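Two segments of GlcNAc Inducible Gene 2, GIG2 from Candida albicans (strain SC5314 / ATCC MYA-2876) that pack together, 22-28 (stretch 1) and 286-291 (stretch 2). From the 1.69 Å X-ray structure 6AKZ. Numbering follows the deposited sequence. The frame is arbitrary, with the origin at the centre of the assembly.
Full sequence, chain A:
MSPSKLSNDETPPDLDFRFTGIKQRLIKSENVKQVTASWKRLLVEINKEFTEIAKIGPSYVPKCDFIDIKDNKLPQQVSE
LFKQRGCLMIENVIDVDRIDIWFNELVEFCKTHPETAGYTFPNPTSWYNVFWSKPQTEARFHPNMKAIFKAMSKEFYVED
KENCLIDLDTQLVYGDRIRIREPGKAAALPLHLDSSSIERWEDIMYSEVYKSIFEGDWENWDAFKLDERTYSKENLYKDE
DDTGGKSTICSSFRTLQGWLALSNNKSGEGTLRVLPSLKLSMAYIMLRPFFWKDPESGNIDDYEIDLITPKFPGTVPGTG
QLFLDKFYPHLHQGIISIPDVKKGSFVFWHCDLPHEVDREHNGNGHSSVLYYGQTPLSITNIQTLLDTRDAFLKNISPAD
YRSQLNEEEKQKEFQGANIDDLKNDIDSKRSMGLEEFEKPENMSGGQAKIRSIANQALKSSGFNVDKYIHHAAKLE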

# COMPACT_ATOMS: atom_id res chain seq x y z
N ILE A 22 15.93 -1.47 -20.24
CA ILE A 22 15.49 -1.72 -18.84
C ILE A 22 15.73 -3.21 -18.47
O ILE A 22 16.34 -3.53 -17.47
CB ILE A 22 14.03 -1.38 -18.59
CG1 ILE A 22 13.64 0.07 -18.99
CG2 ILE A 22 13.66 -1.67 -17.14
CD1 ILE A 22 14.35 1.17 -18.30
N LYS A 23 15.29 -4.13 -19.32
CA LYS A 23 15.53 -5.53 -19.04
C LYS A 23 16.99 -5.86 -18.93
O LYS A 23 17.42 -6.59 -18.06
CB LYS A 23 14.85 -6.44 -20.08
CG LYS A 23 13.35 -6.37 -20.16
CD LYS A 23 12.84 -7.44 -21.11
CE LYS A 23 11.36 -7.69 -20.96
NZ LYS A 23 11.00 -8.93 -21.77
N GLN A 24 17.81 -5.29 -19.81
CA GLN A 24 19.24 -5.59 -19.73
C GLN A 24 19.94 -4.91 -18.59
O GLN A 24 20.93 -5.46 -18.11
CB GLN A 24 19.94 -5.42 -21.07
CG GLN A 24 19.55 -6.53 -22.04
CD GLN A 24 19.39 -6.05 -23.46
OE1 GLN A 24 19.77 -4.92 -23.81
NE2 GLN A 24 18.82 -6.89 -24.29
N ARG A 25 19.40 -3.79 -18.10
CA ARG A 25 19.85 -3.22 -16.81
C ARG A 25 19.56 -4.10 -15.60
O ARG A 25 20.39 -4.25 -14.71
CB ARG A 25 19.22 -1.84 -16.56
CG ARG A 25 19.97 -0.99 -15.54
CD ARG A 25 19.16 0.25 -15.20
NE ARG A 25 18.17 -0.16 -14.24
CZ ARG A 25 16.88 0.20 -14.20
NH1 ARG A 25 16.35 1.01 -15.09
NH2 ARG A 25 16.11 -0.28 -13.22
N LEU A 26 18.38 -4.70 -15.58
CA LEU A 26 17.90 -5.47 -14.42
C LEU A 26 18.56 -6.83 -14.16
O LEU A 26 18.88 -7.19 -13.07
CB LEU A 26 16.38 -5.62 -14.55
CG LEU A 26 15.57 -4.32 -14.47
CD1 LEU A 26 14.12 -4.53 -14.82
CD2 LEU A 26 15.67 -3.68 -13.06
N ILE A 27 18.84 -7.58 -15.21
CA ILE A 27 19.40 -8.88 -15.07
C ILE A 27 20.75 -8.87 -15.79
O ILE A 27 20.77 -8.58 -16.98
CB ILE A 27 18.43 -9.94 -15.63
CG1 ILE A 27 17.09 -9.83 -14.83
CG2 ILE A 27 19.03 -11.34 -15.51
CD1 ILE A 27 16.20 -11.07 -14.89
N LYS A 28 21.82 -9.15 -15.05
CA LYS A 28 23.20 -9.21 -15.57
C LYS A 28 23.39 -10.52 -16.33
O LYS A 28 23.00 -11.56 -15.83
CB LYS A 28 24.19 -9.24 -14.38
CG LYS A 28 24.19 -8.02 -13.45
CD LYS A 28 24.41 -6.71 -14.19
CE LYS A 28 24.29 -5.49 -13.27
NZ LYS A 28 23.14 -4.60 -13.63
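Stretch 2 (286-291) MLRPFF

Stretch 1 is the last turn of a helix, residues 22-26, followed by an extended exit at I27 and K28. Stretch 2 enters as helix at M286 and L287, and residues 288-290 keep helical phi/psi without the regular bonds. Within it, F290 N hydrogen-bonds to L287 O at 2.9 Å and F291 N to R288 O at 3.0 Å. L287, P289 and F290 supply the contacts. Among CA atoms, those of K23 and F290 are nearest across the stretches, 7.8 Å apart. The contacts run partly in reverse order: K23 meets P289 and F290, while I27 meets F290 and reaches back to L287. The two stretches bury 284 Å² between them, and F290 is the largest contributor.

I22 makes no contact with stretch 2. K23 points toward it and runs out nearly fully extended beyond chi1 (m, then t, t, t). This reach lets K23 NZ donate a hydrogen bond to P289 O at 2.7 Å. On the way, K23 CE passes P289 CB at 4.1 Å, and K23 CB lies 3.6 Å from F290 CE2. K23 NZ is 5.5 Å from the centroid of the F290 ring, too long for more than a weak cation-pi attraction. K23 thus pairs a polar anchor at its tip with apolar packing along its stem.

Q24 points away, and R25 is out of reach. L26 points toward stretch 2 again, three residues after K23, and its CB packs 4.1 Å from F290 CZ.

I27 is the first residue to leave helical phi/psi, yet it still points toward stretch 2. Its CD1 sits over one face of the F290 ring, 3.6 Å from the centroid and 6° off the normal, a CH-pi contact. The same I27 CD1 meets L287 CD2 at 4.3 Å. K28 lies beyond reach.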

# COMPACT_ATOMS: atom_id res chain seq x y z
N MET A 286 7.79 -9.80 -10.63
CA MET A 286 9.01 -9.13 -11.10
C MET A 286 9.68 -9.84 -12.24
O MET A 286 10.28 -9.20 -13.06
CB MET A 286 10.01 -8.87 -9.98
CG MET A 286 9.46 -7.90 -8.92
SD MET A 286 8.64 -6.37 -9.48
CE MET A 286 9.96 -5.58 -10.40
N LEU A 287 9.67 -11.16 -12.21
CA LEU A 287 10.24 -11.94 -13.30
C LEU A 287 9.34 -12.19 -14.48
O LEU A 287 9.83 -12.60 -15.55
CB LEU A 287 10.75 -13.29 -12.78
CG LEU A 287 11.89 -13.25 -11.76
CD1 LEU A 287 12.28 -14.61 -11.27
CD2 LEU A 287 13.11 -12.59 -12.31
N ARG A 288 8.05 -11.96 -14.35
CA ARG A 288 7.12 -12.22 -15.46
C ARG A 288 7.46 -11.55 -16.84
O ARG A 288 7.26 -12.21 -17.87
CB ARG A 288 5.69 -11.97 -15.06
CG ARG A 288 4.66 -12.50 -16.05
CD ARG A 288 4.67 -13.98 -16.25
NE ARG A 288 3.49 -14.38 -17.07
CZ ARG A 288 3.31 -15.58 -17.61
NH1 ARG A 288 4.23 -16.51 -17.47
NH2 ARG A 288 2.16 -15.83 -18.27
N PRO A 289 7.97 -10.30 -16.87
CA PRO A 289 8.38 -9.71 -18.15
C PRO A 289 9.46 -10.48 -18.84
O PRO A 289 9.54 -10.39 -20.06
CB PRO A 289 8.81 -8.28 -17.80
CG PRO A 289 8.09 -8.00 -16.49
CD PRO A 289 8.12 -9.31 -15.77
N PHE A 290 10.26 -11.26 -18.11
CA PHE A 290 11.30 -12.08 -18.65
C PHE A 290 10.83 -13.51 -19.00
O PHE A 290 11.56 -14.24 -19.73
CB PHE A 290 12.46 -12.20 -17.67
CG PHE A 290 13.03 -10.86 -17.26
CD1 PHE A 290 12.49 -10.13 -16.18
CD2 PHE A 290 14.05 -10.30 -17.96
CE1 PHE A 290 12.99 -8.90 -15.85
CE2 PHE A 290 14.56 -9.06 -17.61
CZ PHE A 290 14.04 -8.37 -16.54
N PHE A 291 9.70 -13.93 -18.41
CA PHE A 291 9.21 -15.30 -18.61
C PHE A 291 7.74 -15.30 -18.89
O PHE A 291 6.97 -15.99 -18.21
CB PHE A 291 9.52 -16.14 -17.38
CG PHE A 291 10.99 -16.27 -17.08
CD1 PHE A 291 11.80 -17.14 -17.81
CD2 PHE A 291 11.58 -15.53 -16.09
CE1 PHE A 291 13.15 -17.29 -17.53
CE2 PHE A 291 12.93 -15.68 -15.79
CZ PHE A 291 13.73 -16.55 -16.53